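Local structure of activator of Hsp90 ATPase homologue 1/2-like C-terminal domain-containing protein (3UID) at residues D53-F65 with G76-F89. The protein is probably a type II toxin of the AHA1 family, a structural homologue of a mycobacterial toxin involved in the hypoxic response. Numbering follows the deposited sequence.
Sequences DHDLRPGGRVTYF and GYWEITAVDEPHSF
Val62 and Trp78 form an antiparallel hydrogen-bonded pair where strand 61-65 runs at 168° to strand 76-84; Trp78 N to Val62 O is 2.7 Å. Tyr64 and Gly76 pair in the same way. Just before strand 61-65, the type II turn Arg57-Gly60 stays tied to Ile80, whose O accepts from Gly59 N at 2.8 Å and whose N donates to Gly60 O at 2.9 Å. Tyr64 has CG between its backbone N and carbonyl carbon (chi1 57°), which folds the ring back over Gly76; Gly76 CA lies 3.8 Å from the ring centroid. Tyr64 and Trp78 make an offset edge-to-face pair, the edge of Tyr64 toward the face of the Trp78 five-membered ring, planes at 73°, while Tyr64 OH is hydrogen-bonded to Asp93 OD1. This hairpin belongs to the antiparallel sheet of the SRPBCC (Bet v 1-like) fold, with strand 88-96 flanking 73-84. On the same sheet face as Trp78, Val62 CG2 packs 4.0 Å from Trp78 CE3. Further along, Leu56 CD1 sits over the Phe89 face, 4.1 Å from its centroid, and 4.0 Å from Ile80 CD1. On the opposite face of the sheet, Glu79 CG lies against one face of the Arg61 guanidinium; Glu79 OE2 lies well out of its plane, making the salt bridge purely electrostatic.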
loop_
_atom_site.group_PDB
_atom_site.type_symbol
_atom_site.label_atom_id
_atom_site.label_comp_id
_atom_site.label_asym_id
_atom_site.label_seq_id
_atom_site.Cartn_x
_atom_site.Cartn_y
_atom_site.Cartn_z
ATOM N N ASP A 53 -2.374 -10.133 -10.672
ATOM C CA ASP A 53 -3.800 -10.386 -10.519
ATOM C C ASP A 53 -4.373 -9.299 -9.635
ATOM O O ASP A 53 -3.686 -8.785 -8.756
ATOM C CB ASP A 53 -4.056 -11.753 -9.874
ATOM C CG ASP A 53 -3.578 -12.902 -10.729
ATOM O OD1 ASP A 53 -3.641 -12.792 -11.970
ATOM O OD2 ASP A 53 -3.138 -13.911 -10.148
ATOM N N HIS A 54 -5.631 -8.948 -9.869
ATOM C CA HIS A 54 -6.268 -7.891 -9.092
ATOM C C HIS A 54 -7.790 -8.079 -9.108
ATOM O O HIS A 54 -8.427 -8.033 -10.161
ATOM C CB HIS A 54 -5.877 -6.538 -9.690
ATOM C CG HIS A 54 -6.473 -5.356 -8.985
ATOM N ND1 HIS A 54 -7.794 -4.990 -9.130
ATOM C CD2 HIS A 54 -5.916 -4.436 -8.159
ATOM C CE1 HIS A 54 -8.030 -3.905 -8.413
ATOM N NE2 HIS A 54 -6.908 -3.550 -7.812
ATOM N N ASP A 55 -8.355 -8.308 -7.931
ATOM C CA ASP A 55 -9.788 -8.484 -7.771
ATOM C C ASP A 55 -10.150 -7.806 -6.453
ATOM O O ASP A 55 -10.026 -8.418 -5.395
ATOM C CB ASP A 55 -10.076 -9.980 -7.716
ATOM C CG ASP A 55 -11.553 -10.306 -7.593
ATOM O OD1 ASP A 55 -12.408 -9.394 -7.666
ATOM O OD2 ASP A 55 -11.843 -11.508 -7.435
ATOM N N LEU A 56 -10.545 -6.534 -6.505
ATOM C CA LEU A 56 -10.836 -5.796 -5.267
ATOM C C LEU A 56 -12.258 -6.040 -4.780
ATOM O O LEU A 56 -13.147 -5.200 -4.948
ATOM C CB LEU A 56 -10.571 -4.297 -5.442
ATOM C CG LEU A 56 -10.559 -3.430 -4.179
ATOM C CD1 LEU A 56 -9.524 -3.903 -3.193
ATOM C CD2 LEU A 56 -10.326 -1.961 -4.540
ATOM N N ARG A 57 -12.452 -7.205 -4.172
ATOM C CA ARG A 57 -13.740 -7.606 -3.622
ATOM C C ARG A 57 -13.407 -8.579 -2.503
ATOM O O ARG A 57 -12.350 -9.215 -2.529
ATOM C CB ARG A 57 -14.602 -8.278 -4.698
ATOM C CG ARG A 57 -16.106 -8.112 -4.482
ATOM C CD ARG A 57 -16.549 -6.642 -4.579
ATOM N NE ARG A 57 -16.741 -6.001 -3.275
ATOM C CZ ARG A 57 -17.857 -5.379 -2.905
ATOM N NH1 ARG A 57 -18.884 -5.314 -3.743
ATOM N NH2 ARG A 57 -17.952 -4.820 -1.701
ATOM N N PRO A 58 -14.284 -8.692 -1.500
ATOM C CA PRO A 58 -13.986 -9.626 -0.408
ATOM C C PRO A 58 -13.765 -11.044 -0.934
ATOM O O PRO A 58 -14.561 -11.539 -1.737
ATOM C CB PRO A 58 -15.241 -9.546 0.464
ATOM C CG PRO A 58 -15.770 -8.164 0.212
ATOM C CD PRO A 58 -15.514 -7.922 -1.251
ATOM N N GLY A 59 -12.687 -11.682 -0.486
ATOM C CA GLY A 59 -12.305 -12.988 -0.988
ATOM C C GLY A 59 -11.394 -12.913 -2.198
ATOM O O GLY A 59 -10.834 -13.919 -2.633
ATOM N N GLY A 60 -11.224 -11.715 -2.741
ATOM C CA GLY A 60 -10.373 -11.537 -3.900
ATOM C C GLY A 60 -8.909 -11.493 -3.520
ATOM O O GLY A 60 -8.563 -11.493 -2.339
ATOM N N ARG A 61 -8.049 -11.486 -4.530
ATOM C CA ARG A 61 -6.614 -11.365 -4.323
ATOM C C ARG A 61 -6.028 -10.277 -5.205
ATOM O O ARG A 61 -6.505 -10.027 -6.320
ATOM C CB ARG A 61 -5.912 -12.685 -4.636
ATOM C CG ARG A 61 -6.092 -13.734 -3.592
ATOM C CD ARG A 61 -5.095 -14.858 -3.785
ATOM N NE ARG A 61 -5.292 -15.899 -2.782
ATOM C CZ ARG A 61 -4.365 -16.300 -1.920
ATOM N NH1 ARG A 61 -3.147 -15.765 -1.943
ATOM N NH2 ARG A 61 -4.655 -17.259 -1.049
ATOM N N VAL A 62 -4.988 -9.628 -4.695
ATOM C CA VAL A 62 -4.119 -8.793 -5.516
ATOM C C VAL A 62 -2.721 -9.368 -5.401
ATOM O O VAL A 62 -2.229 -9.595 -4.296
ATOM C CB VAL A 62 -4.097 -7.335 -5.054
ATOM C CG1 VAL A 62 -3.157 -6.504 -5.941
ATOM C CG2 VAL A 62 -5.508 -6.751 -5.055
ATOM N N THR A 63 -2.077 -9.605 -6.534
ATOM C CA THR A 63 -0.697 -10.108 -6.518
ATOM C C THR A 63 0.208 -9.154 -7.272
ATOM O O THR A 63 -0.196 -8.576 -8.270
ATOM C CB THR A 63 -0.584 -11.521 -7.100
ATOM O OG1 THR A 63 -0.999 -11.524 -8.481
ATOM C CG2 THR A 63 -1.467 -12.473 -6.305
ATOM N N TYR A 64 1.428 -8.961 -6.791
ATOM C CA TYR A 64 2.261 -7.893 -7.347
ATOM C C TYR A 64 3.759 -8.157 -7.242
ATOM O O TYR A 64 4.226 -8.907 -6.367
ATOM C CB TYR A 64 1.955 -6.571 -6.631
ATOM C CG TYR A 64 2.145 -6.643 -5.134
ATOM C CD1 TYR A 64 1.056 -6.839 -4.291
ATOM C CD2 TYR A 64 3.413 -6.559 -4.566
ATOM C CE1 TYR A 64 1.221 -6.920 -2.915
ATOM C CE2 TYR A 64 3.585 -6.648 -3.190
ATOM C CZ TYR A 64 2.480 -6.821 -2.376
ATOM O OH TYR A 64 2.641 -6.916 -1.011
ATOM N N PHE A 65 4.504 -7.533 -8.144
ATOM C CA PHE A 65 5.952 -7.436 -8.023
ATOM C C PHE A 65 6.309 -5.990 -7.755
ATOM O O PHE A 65 5.707 -5.081 -8.330
ATOM C CB PHE A 65 6.654 -7.871 -9.313
ATOM C CG PHE A 65 6.385 -9.290 -9.714
ATOM C CD1 PHE A 65 6.496 -10.312 -8.796
ATOM C CD2 PHE A 65 6.025 -9.595 -11.019
ATOM C CE1 PHE A 65 6.261 -11.625 -9.168
ATOM C CE2 PHE A 65 5.791 -10.908 -11.401
ATOM C CZ PHE A 65 5.906 -11.924 -10.468
ATOM N N GLY A 76 4.539 -10.044 -3.567
ATOM C CA GLY A 76 3.640 -10.002 -2.437
ATOM C C GLY A 76 2.232 -10.255 -2.909
ATOM O O GLY A 76 1.957 -10.289 -4.116
ATOM N N TYR A 77 1.334 -10.462 -1.958
ATOM C CA TYR A 77 -0.060 -10.670 -2.301
ATOM C C TYR A 77 -0.952 -10.110 -1.214
ATOM O O TYR A 77 -0.580 -10.065 -0.045
ATOM C CB TYR A 77 -0.355 -12.165 -2.512
ATOM C CG TYR A 77 -0.042 -13.001 -1.290
ATOM C CD1 TYR A 77 -1.021 -13.281 -0.349
ATOM C CD2 TYR A 77 1.240 -13.473 -1.060
ATOM C CE1 TYR A 77 -0.732 -14.027 0.785
ATOM C CE2 TYR A 77 1.538 -14.213 0.069
ATOM C CZ TYR A 77 0.546 -14.495 0.981
ATOM O OH TYR A 77 0.845 -15.239 2.103
ATOM N N TRP A 78 -2.134 -9.674 -1.627
ATOM C CA TRP A 78 -3.162 -9.236 -0.698
ATOM C C TRP A 78 -4.323 -10.224 -0.770
ATOM O O TRP A 78 -4.780 -10.566 -1.866
ATOM C CB TRP A 78 -3.678 -7.862 -1.094
ATOM C CG TRP A 78 -2.722 -6.712 -0.979
ATOM C CD1 TRP A 78 -1.444 -6.721 -0.488
ATOM C CD2 TRP A 78 -2.987 -5.369 -1.371
ATOM N NE1 TRP A 78 -0.909 -5.458 -0.536
ATOM C CE2 TRP A 78 -1.836 -4.609 -1.080
ATOM C CE3 TRP A 78 -4.101 -4.728 -1.926
ATOM C CZ2 TRP A 78 -1.755 -3.242 -1.357
ATOM C CZ3 TRP A 78 -4.023 -3.367 -2.187
ATOM C CH2 TRP A 78 -2.863 -2.639 -1.889
ATOM N N GLU A 79 -4.807 -10.676 0.388
ATOM C CA GLU A 79 -6.091 -11.376 0.456
ATOM C C GLU A 79 -7.107 -10.370 0.965
ATOM O O GLU A 79 -7.051 -9.954 2.125
ATOM C CB GLU A 79 -6.022 -12.595 1.384
ATOM C CG GLU A 79 -4.979 -13.631 0.974
ATOM C CD GLU A 79 -4.946 -14.846 1.889
ATOM O OE1 GLU A 79 -5.791 -14.957 2.805
ATOM O OE2 GLU A 79 -4.063 -15.705 1.680
ATOM N N ILE A 80 -8.023 -9.961 0.090
ATOM C CA ILE A 80 -9.000 -8.933 0.435
ATOM C C ILE A 80 -10.069 -9.482 1.374
ATOM O O ILE A 80 -10.701 -10.500 1.083
ATOM C CB ILE A 80 -9.666 -8.336 -0.825
ATOM C CG1 ILE A 80 -8.608 -7.921 -1.849
ATOM C CG2 ILE A 80 -10.554 -7.160 -0.458
ATOM C CD1 ILE A 80 -7.639 -6.866 -1.381
ATOM N N THR A 81 -10.263 -8.808 2.508
ATOM C CA THR A 81 -11.258 -9.259 3.474
ATOM C C THR A 81 -12.522 -8.389 3.548
ATOM O O THR A 81 -13.594 -8.885 3.905
ATOM C CB THR A 81 -10.654 -9.398 4.878
ATOM O OG1 THR A 81 -10.146 -8.129 5.297
ATOM C CG2 THR A 81 -9.529 -10.435 4.881
ATOM N N ALA A 82 -12.400 -7.109 3.213
ATOM C CA ALA A 82 -13.550 -6.210 3.234
ATOM C C ALA A 82 -13.368 -5.117 2.202
ATOM O O ALA A 82 -12.244 -4.678 1.964
ATOM C CB ALA A 82 -13.722 -5.602 4.621
ATOM N N VAL A 83 -14.469 -4.688 1.586
ATOM C CA VAL A 83 -14.448 -3.599 0.618
ATOM C C VAL A 83 -15.669 -2.701 0.840
ATOM O O VAL A 83 -16.802 -3.163 0.784
ATOM C CB VAL A 83 -14.446 -4.140 -0.829
ATOM C CG1 VAL A 83 -14.456 -2.987 -1.834
ATOM C CG2 VAL A 83 -13.245 -5.050 -1.061
ATOM N N ASP A 84 -15.419 -1.417 1.086
ATOM C CA ASP A 84 -16.468 -0.451 1.373
ATOM C C ASP A 84 -16.193 0.803 0.540
ATOM O O ASP A 84 -15.693 1.807 1.030
ATOM C CB ASP A 84 -16.487 -0.153 2.880
ATOM C CG ASP A 84 -17.417 0.990 3.250
ATOM O OD1 ASP A 84 -18.408 1.232 2.532
ATOM O OD2 ASP A 84 -17.145 1.644 4.278
ATOM N N GLU A 85 -16.502 0.721 -0.751
ATOM C CA GLU A 85 -16.227 1.821 -1.672
ATOM C C GLU A 85 -17.071 3.056 -1.329
ATOM O O GLU A 85 -18.264 2.940 -1.048
ATOM C CB GLU A 85 -16.525 1.382 -3.115
ATOM C CG GLU A 85 -16.303 2.486 -4.137
ATOM C CD GLU A 85 -16.663 2.057 -5.553
ATOM O OE1 GLU A 85 -16.850 0.844 -5.779
ATOM O OE2 GLU A 85 -16.750 2.932 -6.441
ATOM N N PRO A 86 -16.458 4.252 -1.360
ATOM C CA PRO A 86 -15.051 4.543 -1.645
ATOM C C PRO A 86 -14.266 4.847 -0.374
ATOM O O PRO A 86 -13.208 5.468 -0.464
ATOM C CB PRO A 86 -15.153 5.837 -2.442
ATOM C CG PRO A 86 -16.271 6.565 -1.750
ATOM C CD PRO A 86 -17.274 5.483 -1.380
ATOM N N HIS A 87 -14.753 4.428 0.790
ATOM C CA HIS A 87 -14.117 4.862 2.033
ATOM C C HIS A 87 -13.062 3.928 2.603
ATOM O O HIS A 87 -12.168 4.382 3.301
ATOM C CB HIS A 87 -15.151 5.195 3.102
ATOM C CG HIS A 87 -15.864 6.487 2.856
ATOM N ND1 HIS A 87 -17.201 6.545 2.529
ATOM C CD2 HIS A 87 -15.421 7.768 2.873
ATOM C CE1 HIS A 87 -17.555 7.807 2.361
ATOM N NE2 HIS A 87 -16.496 8.568 2.566
ATOM N N SER A 88 -13.139 2.635 2.314
ATOM C CA SER A 88 -12.180 1.735 2.959
ATOM C C SER A 88 -12.102 0.367 2.310
ATOM O O SER A 88 -13.072 -0.086 1.701
ATOM C CB SER A 88 -12.577 1.558 4.434
ATOM O OG SER A 88 -11.560 0.910 5.183
ATOM N N PHE A 89 -10.932 -0.268 2.409
ATOM C CA PHE A 89 -10.811 -1.702 2.163
ATOM C C PHE A 89 -9.809 -2.312 3.128
ATOM O O PHE A 89 -8.980 -1.603 3.704
ATOM C CB PHE A 89 -10.561 -2.064 0.677
ATOM C CG PHE A 89 -9.219 -1.636 0.127
ATOM C CD1 PHE A 89 -8.146 -2.519 0.122
ATOM C CD2 PHE A 89 -9.043 -0.369 -0.412
ATOM C CE1 PHE A 89 -6.905 -2.144 -0.408
ATOM C CE2 PHE A 89 -7.804 0.011 -0.947
ATOM C CZ PHE A 89 -6.734 -0.884 -0.941
#